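Local coordinates for dUTPase (Streptococcus mutans, PDB 3H6X), which probably catalyses the hydrolysis of dUTP to dUMP and diphosphate, as a trimeric enzyme of the dUTPase family, at residues B[37-42]-B[110-115]; B[46-51]-B[101-106]; B[63-68]-B[80-85]; B[16-21]-B[33-38]. All coordinates share one frame; numbering follows the deposited sequence.

Interaction 1 (B[37-42]-B[110-115]); sequences RTEISA and TVVLEA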
loop_
_atom_site.group_PDB
_atom_site.type_symbol
_atom_site.label_atom_id
_atom_site.label_comp_id
_atom_site.label_asym_id
_atom_site.label_seq_id
_atom_site.Cartn_x
_atom_site.Cartn_y
_atom_site.Cartn_z
ATOM N N ARG B 37 4.834 -24.276 -8.569
ATOM C CA ARG B 37 5.178 -23.578 -9.800
ATOM C C ARG B 37 3.943 -22.918 -10.416
ATOM O O ARG B 37 2.890 -23.553 -10.584
ATOM C CB ARG B 37 5.834 -24.537 -10.802
ATOM C CG ARG B 37 6.182 -23.865 -12.124
ATOM C CD ARG B 37 6.688 -24.851 -13.177
ATOM N NE ARG B 37 8.133 -25.006 -13.125
ATOM C CZ ARG B 37 8.754 -26.162 -12.889
ATOM N NH1 ARG B 37 8.050 -27.275 -12.684
ATOM N NH2 ARG B 37 10.084 -26.213 -12.857
ATOM N N THR B 38 4.068 -21.637 -10.747
ATOM C CA THR B 38 2.930 -20.868 -11.232
ATOM C C THR B 38 3.330 -20.019 -12.435
ATOM O O THR B 38 4.266 -19.218 -12.364
ATOM C CB THR B 38 2.369 -19.944 -10.116
ATOM O OG1 THR B 38 1.914 -20.734 -9.012
ATOM C CG2 THR B 38 1.210 -19.115 -10.629
ATOM N N GLU B 39 2.635 -20.226 -13.548
ATOM C CA GLU B 39 2.878 -19.443 -14.761
ATOM C C GLU B 39 1.914 -18.264 -14.855
ATOM O O GLU B 39 0.719 -18.389 -14.556
ATOM C CB GLU B 39 2.664 -20.315 -15.998
ATOM C CG GLU B 39 3.820 -21.220 -16.342
ATOM C CD GLU B 39 3.530 -22.028 -17.595
ATOM O OE1 GLU B 39 2.483 -22.712 -17.624
ATOM O OE2 GLU B 39 4.328 -21.962 -18.553
ATOM N N ILE B 40 2.432 -17.123 -15.302
ATOM C CA ILE B 40 1.591 -15.955 -15.520
ATOM C C ILE B 40 1.799 -15.441 -16.940
ATOM O O ILE B 40 2.879 -14.944 -17.275
ATOM C CB ILE B 40 1.885 -14.827 -14.507
ATOM C CG1 ILE B 40 1.868 -15.396 -13.076
ATOM C CG2 ILE B 40 0.862 -13.730 -14.657
ATOM C CD1 ILE B 40 2.125 -14.372 -11.997
ATOM N N SER B 41 0.769 -15.595 -17.768
ATOM C CA SER B 41 0.823 -15.145 -19.155
ATOM C C SER B 41 1.029 -13.638 -19.281
ATOM O O SER B 41 0.741 -12.868 -18.374
ATOM C CB SER B 41 -0.455 -15.552 -19.902
ATOM O OG SER B 41 -0.625 -16.955 -19.840
ATOM N N ALA B 42 1.529 -13.215 -20.433
ATOM C CA ALA B 42 1.681 -11.795 -20.718
ATOM C C ALA B 42 0.405 -11.018 -20.437
ATOM O O ALA B 42 -0.670 -11.360 -20.947
ATOM C CB ALA B 42 2.109 -11.597 -22.187
ATOM N N THR B 110 5.561 -14.724 -21.039
ATOM C CA THR B 110 5.120 -15.477 -19.868
ATOM C C THR B 110 6.204 -15.457 -18.802
ATOM O O THR B 110 7.390 -15.621 -19.110
ATOM C CB THR B 110 4.774 -16.925 -20.250
ATOM O OG1 THR B 110 3.610 -16.901 -21.080
ATOM C CG2 THR B 110 4.492 -17.770 -19.011
ATOM N N VAL B 111 5.801 -15.216 -17.553
ATOM C CA VAL B 111 6.729 -15.270 -16.423
ATOM C C VAL B 111 6.377 -16.489 -15.582
ATOM O O VAL B 111 5.204 -16.752 -15.336
ATOM C CB VAL B 111 6.656 -13.988 -15.561
ATOM C CG1 VAL B 111 7.496 -14.155 -14.302
ATOM C CG2 VAL B 111 7.134 -12.777 -16.367
ATOM N N VAL B 112 7.398 -17.235 -15.176
ATOM C CA VAL B 112 7.199 -18.410 -14.333
ATOM C C VAL B 112 7.768 -18.166 -12.950
ATOM O O VAL B 112 8.935 -17.790 -12.815
ATOM C CB VAL B 112 7.898 -19.649 -14.909
ATOM C CG1 VAL B 112 7.745 -20.821 -13.966
ATOM C CG2 VAL B 112 7.311 -19.987 -16.271
ATOM N N LEU B 113 6.926 -18.355 -11.936
ATOM C CA LEU B 113 7.370 -18.332 -10.552
ATOM C C LEU B 113 7.585 -19.776 -10.121
ATOM O O LEU B 113 6.653 -20.582 -10.195
ATOM C CB LEU B 113 6.305 -17.675 -9.674
ATOM C CG LEU B 113 6.179 -16.156 -9.835
ATOM C CD1 LEU B 113 4.948 -15.608 -9.096
ATOM C CD2 LEU B 113 7.435 -15.471 -9.318
ATOM N N GLU B 114 8.811 -20.108 -9.721
ATOM C CA GLU B 114 9.120 -21.445 -9.212
ATOM C C GLU B 114 8.681 -21.593 -7.757
ATOM O O GLU B 114 8.655 -20.612 -7.002
ATOM C CB GLU B 114 10.617 -21.714 -9.315
ATOM C CG GLU B 114 11.189 -21.518 -10.718
ATOM C CD GLU B 114 10.628 -22.512 -11.730
ATOM O OE1 GLU B 114 10.086 -23.569 -11.327
ATOM O OE2 GLU B 114 10.734 -22.237 -12.946
ATOM N N ALA B 115 8.324 -22.815 -7.364
ATOM C CA ALA B 115 8.032 -23.104 -5.960
ATOM C C ALA B 115 9.205 -22.658 -5.106
ATOM O O ALA B 115 10.365 -22.915 -5.458
ATOM C CB ALA B 115 7.789 -24.596 -5.753
HETATM O O HOH W 1 9.956 -24.058 -14.807
HETATM O O HOH W 2 2.591 -14.996 -22.618
#

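Interaction 2 (B[46-51]-B[101-106]); sequences VLVPTG and AQMKNM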
loop_
_atom_site.group_PDB
_atom_site.type_symbol
_atom_site.label_atom_id
_atom_site.label_comp_id
_atom_site.label_asym_id
_atom_site.label_seq_id
_atom_site.Cartn_x
_atom_site.Cartn_y
_atom_site.Cartn_z
ATOM N N VAL B 46 -2.931 -13.423 -12.070
ATOM C CA VAL B 46 -3.014 -14.779 -11.512
ATOM C C VAL B 46 -2.899 -14.731 -9.997
ATOM O O VAL B 46 -2.075 -13.997 -9.453
ATOM C CB VAL B 46 -1.885 -15.685 -12.058
ATOM C CG1 VAL B 46 -1.802 -17.021 -11.297
ATOM C CG2 VAL B 46 -2.095 -15.926 -13.556
ATOM N N LEU B 47 -3.752 -15.506 -9.333
ATOM C CA LEU B 47 -3.680 -15.662 -7.886
ATOM C C LEU B 47 -2.606 -16.703 -7.573
ATOM O O LEU B 47 -2.765 -17.888 -7.893
ATOM C CB LEU B 47 -5.043 -16.101 -7.348
ATOM C CG LEU B 47 -6.127 -15.021 -7.367
ATOM C CD1 LEU B 47 -7.499 -15.618 -7.105
ATOM C CD2 LEU B 47 -5.848 -13.926 -6.357
ATOM N N VAL B 48 -1.503 -16.264 -6.970
ATOM C CA VAL B 48 -0.375 -17.157 -6.729
ATOM C C VAL B 48 -0.508 -17.720 -5.300
ATOM O O VAL B 48 -0.536 -16.952 -4.341
ATOM C CB VAL B 48 0.937 -16.382 -6.886
ATOM C CG1 VAL B 48 2.165 -17.278 -6.615
ATOM C CG2 VAL B 48 0.997 -15.758 -8.292
ATOM N N PRO B 49 -0.567 -19.052 -5.162
ATOM C CA PRO B 49 -0.667 -19.655 -3.829
ATOM C C PRO B 49 0.616 -19.537 -3.039
ATOM O O PRO B 49 1.702 -19.625 -3.564
ATOM C CB PRO B 49 -0.925 -21.139 -4.138
ATOM C CG PRO B 49 -0.233 -21.359 -5.450
ATOM C CD PRO B 49 -0.429 -20.074 -6.219
ATOM N N THR B 50 0.447 -19.390 -1.731
ATOM C CA THR B 50 1.517 -19.109 -0.835
ATOM C C THR B 50 1.671 -20.309 0.136
ATOM O O THR B 50 2.694 -20.481 0.803
ATOM C CB THR B 50 1.010 -17.823 -0.204
ATOM O OG1 THR B 50 1.763 -16.670 -0.602
ATOM C CG2 THR B 50 0.614 -17.949 1.178
ATOM N N GLY B 51 0.653 -21.167 0.177
ATOM C CA GLY B 51 0.705 -22.368 1.009
ATOM C C GLY B 51 0.465 -22.164 2.498
ATOM O O GLY B 51 0.416 -23.139 3.262
ATOM N N ALA B 101 -1.379 -14.306 -3.443
ATOM C CA ALA B 101 -0.906 -13.004 -3.925
ATOM C C ALA B 101 -1.413 -12.776 -5.353
ATOM O O ALA B 101 -1.136 -13.568 -6.250
ATOM C CB ALA B 101 0.617 -12.970 -3.892
ATOM N N GLN B 102 -2.184 -11.719 -5.557
ATOM C CA GLN B 102 -2.750 -11.425 -6.875
ATOM C C GLN B 102 -1.737 -10.654 -7.727
ATOM O O GLN B 102 -1.588 -9.439 -7.574
ATOM C CB GLN B 102 -4.033 -10.609 -6.690
ATOM C CG GLN B 102 -4.954 -10.579 -7.907
ATOM C CD GLN B 102 -6.186 -9.718 -7.677
ATOM O OE1 GLN B 102 -6.700 -9.616 -6.559
ATOM N NE2 GLN B 102 -6.658 -9.078 -8.742
HETATM N N MSE B 103 -1.032 -11.374 -8.599
HETATM C CA MSE B 103 0.112 -10.796 -9.321
HETATM C C MSE B 103 -0.247 -10.585 -10.790
HETATM O O MSE B 103 -0.881 -11.451 -11.410
HETATM C CB MSE B 103 1.315 -11.721 -9.235
HETATM C CG MSE B 103 1.680 -12.164 -7.835
HETATM SE SE MSE B 103 2.201 -10.641 -6.733
HETATM C CE MSE B 103 3.712 -10.002 -7.791
ATOM N N LYS B 104 0.152 -9.437 -11.329
ATOM C CA LYS B 104 -0.029 -9.147 -12.750
ATOM C C LYS B 104 1.317 -9.130 -13.457
ATOM O O LYS B 104 2.285 -8.557 -12.967
ATOM C CB LYS B 104 -0.730 -7.800 -12.966
ATOM C CG LYS B 104 -0.912 -7.493 -14.461
ATOM C CD LYS B 104 -1.812 -6.295 -14.701
ATOM C CE LYS B 104 -1.815 -5.928 -16.180
ATOM N NZ LYS B 104 -2.791 -4.824 -16.454
ATOM N N ASN B 105 1.373 -9.764 -14.627
ATOM C CA ASN B 105 2.567 -9.740 -15.458
ATOM C C ASN B 105 2.469 -8.555 -16.420
ATOM O O ASN B 105 1.647 -8.564 -17.341
ATOM C CB ASN B 105 2.648 -11.059 -16.223
ATOM C CG ASN B 105 3.830 -11.132 -17.181
ATOM O OD1 ASN B 105 4.609 -10.187 -17.323
ATOM N ND2 ASN B 105 3.978 -12.280 -17.835
HETATM N N MSE B 106 3.304 -7.540 -16.188
HETATM C CA MSE B 106 3.316 -6.331 -16.997
HETATM C C MSE B 106 4.044 -6.483 -18.327
HETATM O O MSE B 106 3.960 -5.587 -19.169
HETATM C CB MSE B 106 3.991 -5.193 -16.241
HETATM C CG MSE B 106 3.338 -4.843 -14.948
HETATM SE SE MSE B 106 4.300 -3.315 -14.134
HETATM C CE MSE B 106 6.048 -4.118 -13.863
#

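Interaction 3 (B[63-68]-B[80-85]); sequences YLFDRS and NSVGVI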
loop_
_atom_site.group_PDB
_atom_site.type_symbol
_atom_site.label_atom_id
_atom_site.label_comp_id
_atom_site.label_asym_id
_atom_site.label_seq_id
_atom_site.Cartn_x
_atom_site.Cartn_y
_atom_site.Cartn_z
ATOM N N TYR B 63 -0.809 -7.209 6.517
ATOM C CA TYR B 63 -0.770 -6.596 5.192
ATOM C C TYR B 63 0.248 -7.330 4.350
ATOM O O TYR B 63 1.313 -7.706 4.853
ATOM C CB TYR B 63 -0.301 -5.149 5.287
ATOM C CG TYR B 63 -1.305 -4.214 5.903
ATOM C CD1 TYR B 63 -2.618 -4.190 5.448
ATOM C CD2 TYR B 63 -0.947 -3.356 6.925
ATOM C CE1 TYR B 63 -3.553 -3.330 6.017
ATOM C CE2 TYR B 63 -1.878 -2.500 7.500
ATOM C CZ TYR B 63 -3.174 -2.496 7.030
ATOM O OH TYR B 63 -4.108 -1.644 7.577
ATOM N N LEU B 64 -0.080 -7.540 3.077
ATOM C CA LEU B 64 0.882 -8.126 2.135
ATOM C C LEU B 64 1.348 -7.038 1.195
ATOM O O LEU B 64 0.529 -6.386 0.555
ATOM C CB LEU B 64 0.201 -9.204 1.297
ATOM C CG LEU B 64 -0.479 -10.337 2.058
ATOM C CD1 LEU B 64 -1.054 -11.339 1.060
ATOM C CD2 LEU B 64 0.522 -10.990 3.009
ATOM N N PHE B 65 2.659 -6.823 1.142
ATOM C CA PHE B 65 3.237 -5.832 0.241
ATOM C C PHE B 65 4.071 -6.506 -0.818
ATOM O O PHE B 65 4.637 -7.583 -0.612
ATOM C CB PHE B 65 4.134 -4.834 1.001
ATOM C CG PHE B 65 3.417 -4.079 2.080
ATOM C CD1 PHE B 65 2.529 -3.061 1.764
ATOM C CD2 PHE B 65 3.634 -4.388 3.410
ATOM C CE1 PHE B 65 1.861 -2.365 2.773
ATOM C CE2 PHE B 65 2.977 -3.704 4.414
ATOM C CZ PHE B 65 2.098 -2.679 4.094
ATOM N N ASP B 66 4.162 -5.849 -1.966
ATOM C CA ASP B 66 5.019 -6.315 -3.035
ATOM C C ASP B 66 6.465 -6.343 -2.535
ATOM O O ASP B 66 6.847 -5.590 -1.640
ATOM C CB ASP B 66 4.957 -5.304 -4.188
ATOM C CG ASP B 66 4.761 -5.960 -5.530
ATOM O OD1 ASP B 66 5.073 -7.170 -5.667
ATOM O OD2 ASP B 66 4.251 -5.280 -6.434
ATOM N N ARG B 67 7.269 -7.222 -3.103
ATOM C CA ARG B 67 8.716 -7.136 -2.902
ATOM C C ARG B 67 9.255 -6.106 -3.869
ATOM O O ARG B 67 8.787 -6.014 -5.001
ATOM C CB ARG B 67 9.375 -8.483 -3.171
ATOM C CG ARG B 67 8.968 -9.594 -2.212
ATOM C CD ARG B 67 9.887 -10.783 -2.364
ATOM N NE ARG B 67 11.207 -10.528 -1.799
ATOM C CZ ARG B 67 12.350 -10.913 -2.355
ATOM N NH1 ARG B 67 12.346 -11.571 -3.515
ATOM N NH2 ARG B 67 13.495 -10.631 -1.767
ATOM N N SER B 68 10.228 -5.321 -3.411
ATOM C CA SER B 68 10.787 -4.236 -4.194
ATOM C C SER B 68 11.231 -4.712 -5.563
ATOM O O SER B 68 11.018 -4.044 -6.571
ATOM C CB SER B 68 11.973 -3.607 -3.432
ATOM O OG SER B 68 12.705 -2.719 -4.271
ATOM N N ASN B 80 -3.534 -5.495 -6.668
ATOM C CA ASN B 80 -4.373 -4.764 -5.714
ATOM C C ASN B 80 -3.559 -3.942 -4.688
ATOM O O ASN B 80 -4.123 -3.424 -3.713
ATOM C CB ASN B 80 -5.396 -5.692 -5.020
ATOM C CG ASN B 80 -4.748 -6.829 -4.212
ATOM O OD1 ASN B 80 -5.244 -7.202 -3.140
ATOM N ND2 ASN B 80 -3.678 -7.391 -4.720
ATOM N N SER B 81 -2.247 -3.831 -4.946
ATOM C CA SER B 81 -1.306 -2.962 -4.232
ATOM C C SER B 81 -0.898 -3.430 -2.843
ATOM O O SER B 81 0.294 -3.476 -2.528
ATOM C CB SER B 81 -1.804 -1.518 -4.172
ATOM O OG SER B 81 -1.956 -0.986 -5.477
ATOM N N VAL B 82 -1.902 -3.731 -2.030
ATOM C CA VAL B 82 -1.701 -4.233 -0.681
ATOM C C VAL B 82 -2.755 -5.282 -0.411
ATOM O O VAL B 82 -3.953 -5.041 -0.603
ATOM C CB VAL B 82 -1.900 -3.136 0.367
ATOM C CG1 VAL B 82 -1.679 -3.710 1.765
ATOM C CG2 VAL B 82 -0.930 -1.969 0.114
ATOM N N GLY B 83 -2.313 -6.456 0.011
ATOM C CA GLY B 83 -3.255 -7.500 0.384
ATOM C C GLY B 83 -3.634 -7.266 1.837
ATOM O O GLY B 83 -2.759 -7.062 2.689
ATOM N N VAL B 84 -4.930 -7.279 2.132
ATOM C CA VAL B 84 -5.398 -7.015 3.494
ATOM C C VAL B 84 -5.986 -8.319 4.032
ATOM O O VAL B 84 -7.098 -8.724 3.663
ATOM C CB VAL B 84 -6.451 -5.897 3.542
ATOM C CG1 VAL B 84 -6.940 -5.680 4.975
ATOM C CG2 VAL B 84 -5.878 -4.606 2.986
ATOM N N ILE B 85 -5.219 -8.977 4.891
ATOM C CA ILE B 85 -5.588 -10.284 5.405
ATOM C C ILE B 85 -6.167 -10.119 6.809
ATOM O O ILE B 85 -5.453 -9.787 7.758
ATOM C CB ILE B 85 -4.385 -11.222 5.465
ATOM C CG1 ILE B 85 -3.686 -11.313 4.094
ATOM C CG2 ILE B 85 -4.835 -12.609 5.961
ATOM C CD1 ILE B 85 -4.641 -11.713 2.956
HETATM O O HOH W 3 2.988 -3.269 -1.965
#

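Interaction 4 (B[16-21]-B[33-38]); sequences ENLLPK and KVAERT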
loop_
_atom_site.group_PDB
_atom_site.type_symbol
_atom_site.label_atom_id
_atom_site.label_comp_id
_atom_site.label_asym_id
_atom_site.label_seq_id
_atom_site.Cartn_x
_atom_site.Cartn_y
_atom_site.Cartn_z
ATOM N N GLU B 16 7.836 -27.291 4.984
ATOM C CA GLU B 16 8.017 -26.262 6.009
ATOM C C GLU B 16 8.898 -25.097 5.537
ATOM O O GLU B 16 8.949 -24.034 6.187
ATOM C CB GLU B 16 8.476 -26.870 7.332
ATOM C CG GLU B 16 7.332 -27.707 7.937
ATOM C CD GLU B 16 7.648 -28.269 9.300
ATOM O OE1 GLU B 16 8.770 -28.786 9.486
ATOM O OE2 GLU B 16 6.761 -28.211 10.187
ATOM N N ASN B 17 9.533 -25.280 4.380
ATOM C CA ASN B 17 10.257 -24.202 3.725
ATOM C C ASN B 17 9.330 -23.031 3.410
ATOM O O ASN B 17 9.783 -21.902 3.254
ATOM C CB ASN B 17 10.880 -24.713 2.428
ATOM C CG ASN B 17 12.096 -23.914 2.012
ATOM O OD1 ASN B 17 12.685 -23.192 2.813
ATOM N ND2 ASN B 17 12.487 -24.052 0.754
ATOM N N LEU B 18 8.032 -23.308 3.290
ATOM C CA LEU B 18 7.066 -22.244 2.959
ATOM C C LEU B 18 6.696 -21.356 4.139
ATOM O O LEU B 18 6.053 -20.330 3.956
ATOM C CB LEU B 18 5.773 -22.828 2.388
ATOM C CG LEU B 18 5.940 -23.568 1.067
ATOM C CD1 LEU B 18 4.635 -24.251 0.633
ATOM C CD2 LEU B 18 6.417 -22.606 -0.003
ATOM N N LEU B 19 7.074 -21.749 5.350
ATOM C CA LEU B 19 6.722 -20.933 6.511
ATOM C C LEU B 19 7.569 -19.646 6.484
ATOM O O LEU B 19 8.792 -19.718 6.467
ATOM C CB LEU B 19 6.963 -21.727 7.804
ATOM C CG LEU B 19 5.918 -22.825 8.080
ATOM C CD1 LEU B 19 6.374 -23.723 9.212
ATOM C CD2 LEU B 19 4.559 -22.221 8.395
ATOM N N PRO B 20 6.916 -18.466 6.470
ATOM C CA PRO B 20 7.665 -17.213 6.255
ATOM C C PRO B 20 8.607 -16.853 7.398
ATOM O O PRO B 20 8.291 -17.094 8.563
ATOM C CB PRO B 20 6.559 -16.147 6.154
ATOM C CG PRO B 20 5.314 -16.920 5.753
ATOM C CD PRO B 20 5.457 -18.258 6.440
ATOM N N LYS B 21 9.750 -16.262 7.046
ATOM C CA LYS B 21 10.641 -15.725 8.068
ATOM C C LYS B 21 11.094 -14.332 7.675
ATOM O O LYS B 21 10.923 -13.921 6.522
ATOM C CB LYS B 21 11.849 -16.637 8.274
ATOM C CG LYS B 21 12.796 -16.683 7.100
ATOM C CD LYS B 21 13.969 -17.622 7.378
ATOM C CE LYS B 21 14.875 -17.769 6.151
ATOM N NZ LYS B 21 16.029 -18.683 6.439
ATOM N N LYS B 33 6.261 -17.197 0.253
ATOM C CA LYS B 33 6.857 -17.844 -0.912
ATOM C C LYS B 33 5.790 -18.474 -1.795
ATOM O O LYS B 33 4.661 -18.677 -1.363
ATOM C CB LYS B 33 7.838 -18.921 -0.451
ATOM C CG LYS B 33 9.106 -18.355 0.203
ATOM C CD LYS B 33 9.947 -19.462 0.840
ATOM C CE LYS B 33 11.280 -18.897 1.342
ATOM N NZ LYS B 33 12.088 -19.949 2.041
ATOM N N VAL B 34 6.169 -18.756 -3.044
ATOM C CA VAL B 34 5.304 -19.401 -4.015
ATOM C C VAL B 34 5.180 -20.877 -3.683
ATOM O O VAL B 34 6.182 -21.554 -3.573
ATOM C CB VAL B 34 5.898 -19.206 -5.434
ATOM C CG1 VAL B 34 5.084 -19.976 -6.461
ATOM C CG2 VAL B 34 5.928 -17.703 -5.775
ATOM N N ALA B 35 3.952 -21.377 -3.513
ATOM C CA ALA B 35 3.765 -22.734 -2.967
ATOM C C ALA B 35 3.988 -23.815 -4.022
ATOM O O ALA B 35 4.395 -24.937 -3.726
ATOM C CB ALA B 35 2.380 -22.879 -2.381
ATOM N N GLU B 36 3.705 -23.461 -5.267
ATOM C CA GLU B 36 3.872 -24.406 -6.362
ATOM C C GLU B 36 4.154 -23.637 -7.629
ATOM O O GLU B 36 3.750 -22.478 -7.767
ATOM C CB GLU B 36 2.607 -25.233 -6.554
ATOM C CG GLU B 36 1.436 -24.423 -7.012
ATOM C CD GLU B 36 0.203 -25.273 -7.291
ATOM O OE1 GLU B 36 0.224 -26.494 -6.976
ATOM O OE2 GLU B 36 -0.786 -24.699 -7.820
ATOM N N ARG B 37 4.834 -24.276 -8.569
ATOM C CA ARG B 37 5.178 -23.578 -9.800
ATOM C C ARG B 37 3.943 -22.918 -10.416
ATOM O O ARG B 37 2.890 -23.553 -10.584
ATOM C CB ARG B 37 5.834 -24.537 -10.802
ATOM C CG ARG B 37 6.182 -23.865 -12.124
ATOM C CD ARG B 37 6.688 -24.851 -13.177
ATOM N NE ARG B 37 8.133 -25.006 -13.125
ATOM C CZ ARG B 37 8.754 -26.162 -12.889
ATOM N NH1 ARG B 37 8.050 -27.275 -12.684
ATOM N NH2 ARG B 37 10.084 -26.213 -12.857
ATOM N N THR B 38 4.068 -21.637 -10.747
ATOM C CA THR B 38 2.930 -20.868 -11.232
ATOM C C THR B 38 3.330 -20.019 -12.435
ATOM O O THR B 38 4.266 -19.218 -12.364
ATOM C CB THR B 38 2.369 -19.944 -10.116
ATOM O OG1 THR B 38 1.914 -20.734 -9.012
ATOM C CG2 THR B 38 1.210 -19.115 -10.629
HETATM O O HOH W 4 11.037 -19.430 4.497
HETATM O O HOH W 5 4.776 -18.919 1.936
#

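Interaction 1 (B[37-42]-B[110-115])
Ile40 and Leu113 meet on the inner face of a two-stranded antiparallel ribbon, where their delta methyls, Ile40 CD1 and Leu113 CD1, lie 4.2 Å apart. The ribbon pairs strand 38-40 with strand 111-113 in the jelly-roll barrel of this dUTPase. The same face rests on other strands: Thr38 and Ile40 touch Val46, Leu113 touches Val48, and Ile40 also reaches Met103. The hydrogen-bonded pairs Thr38-Leu113 and Ile40-Val111 give four backbone bonds. They are short and fairly straight; Ile40 N to Val111 O is 2.8 Å.

The other face is the solvent side, and Glu39 is exposed there. Glu39 and Val112 form the non-hydrogen-bonded pair between the other two and lie side by side. Glu39 CG meets Val112 CG2 at 3.7 Å. Arg37 CG is anti to the backbone N (chi1 179°) and touches the other branch, Val112 CG1, at 3.9 Å. Beyond it the arginine chain bends, and Arg37 NE makes a salt bridge with Glu114 OE1 at 3.0 Å. The guanidinium and carboxylate planes stand 82° apart, so the two groups are not laid flat together. A water donates to Glu114 OE2 at 2.7 Å and is held weakly by Arg37 NE. At the other end a second water joins Ala42 N to Thr110 OG1. The four backbone bonds and the buried Ile40 and Leu113 make the sheltered part; the outer ion pair is hydrated and probably weaker for it.

Interaction 2 (B[46-51]-B[101-106])
Val48 CG2 and Met103 CG each stand anti to their own carbonyl carbon, and these torsions bring them together at 3.7 Å. In Met103, a selenomethionine, chi1 is -52°; the bend at chi2 turns the selenium away from the partner strand, and chi3 then bends again to place CE. The contact belongs to the jelly-roll barrel. Strand 45-49 is antiparallel to strand 100-105, which lies between it and strand 76-78 in one sheet. The two strands are strongly twisted against each other, with 132° between their directions, and their axes come within 4.6 Å.

Val46-Met103 and Val48-Ala101 are the hydrogen-bonded pairs. Each gives two backbone bonds; Val46 N to Met103 O is 2.9 Å and Val48 N to Ala101 O is 2.8 Å. Val46, Val48, Ala101 and Met103 share one face. It turns towards strand 38-40 of the two-stranded ribbon. Met103 also packs on Leu76 and Leu78 of the neighbouring strand.

Leu47 and Gln102, the non-hydrogen-bonded pair, occupy the opposite face. There Arg72 of the second subunit packs on both residues, so this face belongs to the trimer contact. Further along, Lys104 meets Met106 of that same subunit. Across the pair, one branch of the leucine does the touching. Leu47 CD2 touches the aliphatic part of the glutamine, 3.8 Å from both Gln102 CB and Gln102 CG.

Interaction 3 (B[63-68]-B[80-85])
The Tyr63 ring receives Val84 and Gly83 at its edge. Val84 CG2 lies near the ring plane, 4.0 Å from Tyr63 CE1, and the carbonyl oxygen of Gly83 is also in that plane. Val82 comes in obliquely, with its CG1 3.8 Å from Tyr63 CD1. That CG1 is anti to the backbone N (chi1 180°) and CG2 anti to the carbonyl carbon, which sends one branch to each ring. Val82 CG2 is 3.9 Å from Phe65 CE1, again oblique. A water lies at the edge of the Phe65 ring, in its plane. It accepts from Asp66 N and donates to Ser81 O, bridging the two backbones beside the Leu64-Gly83 pair. Both rings also serve the trimer. Tyr63 meets Phe65 of the second subunit with the planes about 45° apart, and Phe65 meets Tyr63 of the third likewise.

Strands 63-66 and 82-85 are antiparallel neighbours in the four-stranded sheet of the jelly-roll barrel. Within the two segments the hydrogen-bonded pair is Leu64 with Gly83; Ile85 also bonds to Leu62, earlier in the first strand. Leu64 N to Gly83 O is 2.7 Å and Gly83 N to Leu64 O is 2.9 Å.

On the face away from the rings, Leu64 crosses Ile85, and Leu64 CG touches Ile85 CG1 at 3.9 Å. Leu64 CB lies 3.9 Å from both Gly83 N and Gly83 O. Across the two segments the side-chain contacts are apolar, and polar bonding is left to the backbone and one water. This suits a buried strand pair whose aromatic face packs against two other subunits.

Interaction 4 (B[16-21]-B[33-38])
The 3-10 turn 16-18, through Asn17 and Leu18, packs against the end of strand 30-33 and the loop that follows it. Lys33 carries the polar half. Its chain is extended beyond CG and crosses the Asn17 side chain at about a right angle. This brings Lys33 NZ to Asn17 O, where it makes a rather long hydrogen bond of 3.3 Å. The donor is tilted 19° from the carbonyl plane. Asn17 OD1 is also near, 3.4 Å from Lys33 NZ. A water accepts from Lys33 NZ at 2.7 Å and lies between it and the carbonyl oxygens of Asn17 and Leu19.

The turn belongs to the long connection from strand 6-9 to strand 30-33 of the jelly-roll barrel. The loop from Val34 to Arg37 leads on to strand 38-40. A second water joins the two backbones, accepting from Lys33 N at 2.8 Å beside Leu18 O.

Leu18 is buried and carries the apolar half. Its CG is anti to the carbonyl carbon (chi1 -63°), and its two branches then divide the work. Leu18 CD2 is 4.0 Å from Lys33 CB and 3.7 Å from Val34 O. Leu18 CD1 meets Ala35 CB at 4.0 Å. Leu9 of strand 6-9 also touches Leu18, and Tyr13 packs on Ala35. The amine of Lys21 comes within 6.0 Å of the amine of Lys33, measured NZ to NZ, and the two like charges would probably repel mildly.

All four contacts lie in one jelly-roll barrel. Interaction 4 comes first along the chain and shares Arg37 and Thr38 with interaction 1. Interaction 1 spans interaction 2, which in turn spans interaction 3. The centres of interactions 1 and 2 are about 9 Å apart. Asn105 ND2 probably bonds to Ile40 O, tying strand 100-105 to strand 38-40. Interactions 2 and 4, centres about 13 Å apart, meet through a probable bond from Ala35 N to Pro49 O. Interaction 3 lies about 11 Å from interaction 2 and about 19 Å from interaction 1, centre to centre. Interactions 2 and 3 touch the second subunit, at the trimer interface; interaction 1 touches no other chain of the trimer and lies at the surface.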